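Local coordinates for protein malate oxidoreductase (Thermotoga maritima, PDB 1VL6) that probably catalyses the NAD-dependent oxidative decarboxylation of malate to pyruvate and carbon dioxide, at residues 167-180 against 202-216. Sequence-based numbering, arbitrary orientation.
Sequences DQQGTAVVVSAAFL and AAGYNIVKFLLDLGV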
loop_
_atom_site.group_PDB
_atom_site.type_symbol
_atom_site.label_atom_id
_atom_site.label_comp_id
_atom_site.label_asym_id
_atom_site.label_seq_id
_atom_site.Cartn_x
_atom_site.Cartn_y
_atom_site.Cartn_z
ATOM N N ASP A 167 8.531 27.385 -6.169
ATOM C CA ASP A 167 9.531 28.149 -6.893
ATOM C C ASP A 167 9.701 29.529 -6.328
ATOM O O ASP A 167 10.743 30.141 -6.494
ATOM C CB ASP A 167 9.136 28.246 -8.367
ATOM C CG ASP A 167 9.079 26.867 -9.026
ATOM O OD1 ASP A 167 10.242 26.400 -9.226
ATOM O OD2 ASP A 167 7.990 26.185 -9.259
ATOM N N GLN A 168 8.679 30.012 -5.650
ATOM C CA GLN A 168 8.728 31.273 -4.960
ATOM C C GLN A 168 9.209 31.069 -3.546
ATOM O O GLN A 168 10.288 31.536 -3.200
ATOM C CB GLN A 168 7.327 31.921 -4.951
ATOM C CG GLN A 168 6.761 32.348 -6.320
ATOM C CD GLN A 168 5.569 33.308 -6.186
ATOM O OE1 GLN A 168 5.690 34.364 -5.573
ATOM N NE2 GLN A 168 4.440 32.952 -6.784
ATOM N N GLN A 169 8.395 30.395 -2.729
ATOM C CA GLN A 169 8.598 30.384 -1.252
ATOM C C GLN A 169 9.622 29.333 -0.819
ATOM O O GLN A 169 10.431 29.561 0.076
ATOM C CB GLN A 169 7.257 30.221 -0.473
ATOM C CG GLN A 169 6.241 31.334 -0.821
ATOM C CD GLN A 169 4.810 30.998 -0.483
ATOM O OE1 GLN A 169 4.279 30.018 -0.988
ATOM N NE2 GLN A 169 4.190 31.784 0.407
ATOM N N GLY A 170 9.594 28.191 -1.469
ATOM C CA GLY A 170 10.552 27.134 -1.190
ATOM C C GLY A 170 11.953 27.530 -1.585
ATOM O O GLY A 170 12.890 27.429 -0.793
ATOM N N THR A 171 12.119 28.012 -2.799
ATOM C CA THR A 171 13.435 28.420 -3.228
ATOM C C THR A 171 13.948 29.493 -2.342
ATOM O O THR A 171 15.120 29.489 -1.998
ATOM C CB THR A 171 13.405 28.977 -4.606
ATOM O OG1 THR A 171 12.855 28.023 -5.501
ATOM C CG2 THR A 171 14.845 29.211 -5.124
ATOM N N ALA A 172 13.094 30.450 -1.985
ATOM C CA ALA A 172 13.545 31.532 -1.119
ATOM C C ALA A 172 13.977 31.006 0.264
ATOM O O ALA A 172 14.955 31.447 0.819
ATOM C CB ALA A 172 12.458 32.575 -0.978
ATOM N N VAL A 173 13.249 30.035 0.800
ATOM C CA VAL A 173 13.600 29.479 2.120
ATOM C C VAL A 173 14.967 28.797 2.089
ATOM O O VAL A 173 15.832 29.089 2.913
ATOM C CB VAL A 173 12.535 28.510 2.615
ATOM C CG1 VAL A 173 13.019 27.684 3.802
ATOM C CG2 VAL A 173 11.317 29.285 3.004
ATOM N N VAL A 174 15.169 27.929 1.118
ATOM C CA VAL A 174 16.404 27.204 1.049
ATOM C C VAL A 174 17.575 28.120 0.686
ATOM O O VAL A 174 18.654 27.999 1.254
ATOM C CB VAL A 174 16.304 26.047 0.060
ATOM C CG1 VAL A 174 17.560 25.245 0.064
ATOM C CG2 VAL A 174 15.194 25.147 0.459
ATOM N N VAL A 175 17.378 29.051 -0.229
ATOM C CA VAL A 175 18.468 29.978 -0.594
ATOM C C VAL A 175 18.878 30.789 0.645
ATOM O O VAL A 175 20.046 30.967 0.913
ATOM C CB VAL A 175 18.019 30.914 -1.681
ATOM C CG1 VAL A 175 18.994 32.074 -1.869
ATOM C CG2 VAL A 175 17.810 30.153 -3.020
ATOM N N SER A 176 17.892 31.223 1.423
ATOM C CA SER A 176 18.123 31.993 2.607
ATOM C C SER A 176 18.904 31.206 3.631
ATOM O O SER A 176 19.847 31.735 4.222
ATOM C CB SER A 176 16.793 32.401 3.207
ATOM O OG SER A 176 16.158 33.355 2.375
ATOM N N ALA A 177 18.549 29.957 3.885
ATOM C CA ALA A 177 19.324 29.184 4.858
ATOM C C ALA A 177 20.744 28.998 4.369
ATOM O O ALA A 177 21.676 29.126 5.124
ATOM C CB ALA A 177 18.696 27.848 5.111
ATOM N N ALA A 178 20.904 28.677 3.090
ATOM C CA ALA A 178 22.236 28.507 2.518
ATOM C C ALA A 178 23.015 29.797 2.695
ATOM O O ALA A 178 24.186 29.781 3.045
ATOM C CB ALA A 178 22.120 28.152 1.033
ATOM N N PHE A 179 22.354 30.923 2.428
ATOM C CA PHE A 179 23.013 32.231 2.509
ATOM C C PHE A 179 23.482 32.511 3.914
ATOM O O PHE A 179 24.622 32.882 4.131
ATOM C CB PHE A 179 22.077 33.330 2.096
ATOM C CG PHE A 179 22.567 34.698 2.442
ATOM C CD1 PHE A 179 23.490 35.341 1.650
ATOM C CD2 PHE A 179 22.069 35.371 3.525
ATOM C CE1 PHE A 179 23.897 36.621 1.933
ATOM C CE2 PHE A 179 22.496 36.659 3.811
ATOM C CZ PHE A 179 23.402 37.277 3.016
ATOM N N LEU A 180 22.600 32.292 4.882
ATOM C CA LEU A 180 22.994 32.498 6.300
ATOM C C LEU A 180 24.209 31.704 6.715
ATOM O O LEU A 180 25.098 32.228 7.392
ATOM C CB LEU A 180 21.853 32.188 7.253
ATOM C CG LEU A 180 20.700 33.190 7.122
ATOM C CD1 LEU A 180 19.502 32.726 7.910
ATOM C CD2 LEU A 180 21.095 34.580 7.561
ATOM N N ALA A 202 10.216 34.085 -10.491
ATOM C CA ALA A 202 9.454 33.635 -9.334
ATOM C C ALA A 202 10.341 33.517 -8.117
ATOM O O ALA A 202 9.964 33.957 -7.014
ATOM C CB ALA A 202 8.795 32.345 -9.609
ATOM N N ALA A 203 11.536 32.963 -8.322
ATOM C CA ALA A 203 12.470 32.794 -7.245
ATOM C C ALA A 203 13.136 34.094 -6.890
ATOM O O ALA A 203 13.210 34.429 -5.701
ATOM C CB ALA A 203 13.493 31.805 -7.650
ATOM N N GLY A 204 13.666 34.797 -7.904
ATOM C CA GLY A 204 14.499 35.979 -7.658
ATOM C C GLY A 204 13.820 37.076 -6.843
ATOM O O GLY A 204 14.351 37.584 -5.860
ATOM N N TYR A 205 12.613 37.402 -7.255
ATOM C CA TYR A 205 11.737 38.330 -6.564
ATOM C C TYR A 205 11.653 37.988 -5.067
ATOM O O TYR A 205 11.815 38.873 -4.201
ATOM C CB TYR A 205 10.339 38.237 -7.200
ATOM C CG TYR A 205 9.282 39.126 -6.604
ATOM C CD1 TYR A 205 9.183 40.457 -6.981
ATOM C CD2 TYR A 205 8.380 38.633 -5.686
ATOM C CE1 TYR A 205 8.243 41.281 -6.446
ATOM C CE2 TYR A 205 7.399 39.458 -5.147
ATOM C CZ TYR A 205 7.346 40.779 -5.529
ATOM O OH TYR A 205 6.408 41.598 -5.012
ATOM N N ASN A 206 11.410 36.709 -4.764
ATOM C CA ASN A 206 11.222 36.326 -3.380
ATOM C C ASN A 206 12.531 36.275 -2.612
ATOM O O ASN A 206 12.577 36.636 -1.405
ATOM C CB ASN A 206 10.504 35.011 -3.263
ATOM C CG ASN A 206 9.039 35.131 -3.574
ATOM O OD1 ASN A 206 8.254 35.383 -2.679
ATOM N ND2 ASN A 206 8.650 34.881 -4.821
ATOM N N ILE A 207 13.586 35.839 -3.298
ATOM C CA ILE A 207 14.925 35.809 -2.687
ATOM C C ILE A 207 15.314 37.227 -2.262
ATOM O O ILE A 207 15.816 37.461 -1.155
ATOM C CB ILE A 207 15.973 35.243 -3.662
ATOM C CG1 ILE A 207 15.810 33.721 -3.787
ATOM C CG2 ILE A 207 17.363 35.564 -3.185
ATOM C CD1 ILE A 207 16.357 33.151 -5.101
ATOM N N VAL A 208 15.060 38.192 -3.131
ATOM C CA VAL A 208 15.375 39.575 -2.782
ATOM C C VAL A 208 14.656 39.973 -1.502
ATOM O O VAL A 208 15.257 40.508 -0.583
ATOM C CB VAL A 208 14.966 40.512 -3.911
ATOM C CG1 VAL A 208 15.074 42.005 -3.474
ATOM C CG2 VAL A 208 15.800 40.224 -5.139
ATOM N N LYS A 209 13.363 39.719 -1.444
ATOM C CA LYS A 209 12.577 40.114 -0.280
ATOM C C LYS A 209 12.988 39.389 1.022
ATOM O O LYS A 209 12.983 39.984 2.079
ATOM C CB LYS A 209 11.076 39.898 -0.559
ATOM C CG LYS A 209 10.470 40.978 -1.414
ATOM C CD LYS A 209 9.008 40.742 -1.600
ATOM C CE LYS A 209 8.327 41.900 -2.293
ATOM N NZ LYS A 209 6.897 41.566 -2.364
ATOM N N PHE A 210 13.328 38.108 0.946
ATOM C CA PHE A 210 13.810 37.396 2.130
ATOM C C PHE A 210 15.112 37.962 2.602
ATOM O O PHE A 210 15.276 38.122 3.806
ATOM C CB PHE A 210 14.013 35.890 1.884
ATOM C CG PHE A 210 12.800 35.050 2.139
ATOM C CD1 PHE A 210 11.686 35.147 1.329
ATOM C CD2 PHE A 210 12.769 34.159 3.185
ATOM C CE1 PHE A 210 10.571 34.377 1.561
ATOM C CE2 PHE A 210 11.674 33.386 3.399
ATOM C CZ PHE A 210 10.570 33.496 2.592
ATOM N N LEU A 211 16.048 38.229 1.684
ATOM C CA LEU A 211 17.337 38.793 2.107
ATOM C C LEU A 211 17.127 40.129 2.806
ATOM O O LEU A 211 17.758 40.411 3.837
ATOM C CB LEU A 211 18.311 38.949 0.943
ATOM C CG LEU A 211 18.749 37.645 0.265
ATOM C CD1 LEU A 211 19.493 37.937 -1.040
ATOM C CD2 LEU A 211 19.593 36.809 1.177
ATOM N N LEU A 212 16.222 40.941 2.274
ATOM C CA LEU A 212 15.963 42.215 2.931
ATOM C C LEU A 212 15.382 41.994 4.303
ATOM O O LEU A 212 15.874 42.553 5.215
ATOM C CB LEU A 212 15.082 43.132 2.108
ATOM C CG LEU A 212 15.690 43.591 0.765
ATOM C CD1 LEU A 212 14.604 44.129 -0.200
ATOM C CD2 LEU A 212 16.834 44.600 0.907
ATOM N N ASP A 213 14.372 41.161 4.444
ATOM C CA ASP A 213 13.836 40.788 5.755
ATOM C C ASP A 213 14.899 40.321 6.710
ATOM O O ASP A 213 14.794 40.583 7.896
ATOM C CB ASP A 213 12.943 39.570 5.662
ATOM C CG ASP A 213 11.556 39.888 5.428
ATOM O OD1 ASP A 213 11.230 41.095 5.315
ATOM O OD2 ASP A 213 10.714 38.952 5.321
ATOM N N LEU A 214 15.843 39.526 6.212
ATOM C CA LEU A 214 16.861 38.941 7.064
ATOM C C LEU A 214 17.871 39.971 7.571
ATOM O O LEU A 214 18.434 39.797 8.650
ATOM C CB LEU A 214 17.556 37.752 6.403
ATOM C CG LEU A 214 16.726 36.450 6.406
ATOM C CD1 LEU A 214 17.399 35.404 5.565
ATOM C CD2 LEU A 214 16.508 35.942 7.811
ATOM N N GLY A 215 18.035 41.067 6.843
ATOM C CA GLY A 215 18.875 42.161 7.289
ATOM C C GLY A 215 19.881 42.709 6.299
ATOM O O GLY A 215 20.625 43.648 6.632
ATOM N N VAL A 216 19.927 42.126 5.101
ATOM C CA VAL A 216 20.837 42.565 4.088
ATOM C C VAL A 216 20.398 43.957 3.639
ATOM O O VAL A 216 19.217 44.195 3.500
ATOM C CB VAL A 216 20.845 41.560 2.909
ATOM C CG1 VAL A 216 21.779 41.988 1.840
ATOM C CG2 VAL A 216 21.235 40.204 3.384
#
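A172 and F210 meet where two helices of the NAD-binding domain pack, helix 166-186 and helix 202-214, the latter following strand 194-198 with a glycine pattern consistent with a Rossmann-type dinucleotide fold. The axes of segments 167-180 and 202-214 approach to 7.6 Å, at 49°. A203 and A172 carry only methyls, which lets the backbones come close: A203 CA is 4.6 Å from Q168 CA, and A172 CB lies over one face of the F210 ring, 3.8 Å from its centroid, in a CH-pi contact. S176, one turn on, suits this buried, closely packed centre because its hydroxyl, turned back beside its own backbone N, donates from OG to A172 O at 2.7 Å, so a polar group is satisfied within its helix while OG touches F210 CB. Toward the C-terminal ends the helices diverge, and larger side chains span the greater distance. F179, its ring swung opposite the backbone N (chi1 167°), packs on V195 of strand 194-198, taking L211 CD2 over one ring face, with V216 CG2 against CZ. On the partly exposed flank L180 and L214 touch more loosely, CD1 to CD1 at 4.1 Å, beside V353 of helix 346-358. At the partly exposed N-terminal end the contact turns polar. Asparagine suits it because the two N-H groups of N206 ND2 serve two carbonyl oxygens, A202 O in its own helix and Q168 OE1 across the contact, while Q168 NE2 is held by C148 O and H165 ND1. A leucine at N206 would probably leave both Q168 OE1 and A202 O without this donor. The bond from N206 ND2 to Q168 OE1 is 3.1 Å long, nearly straight at 164°, and falls on a lone pair in the carbonyl plane.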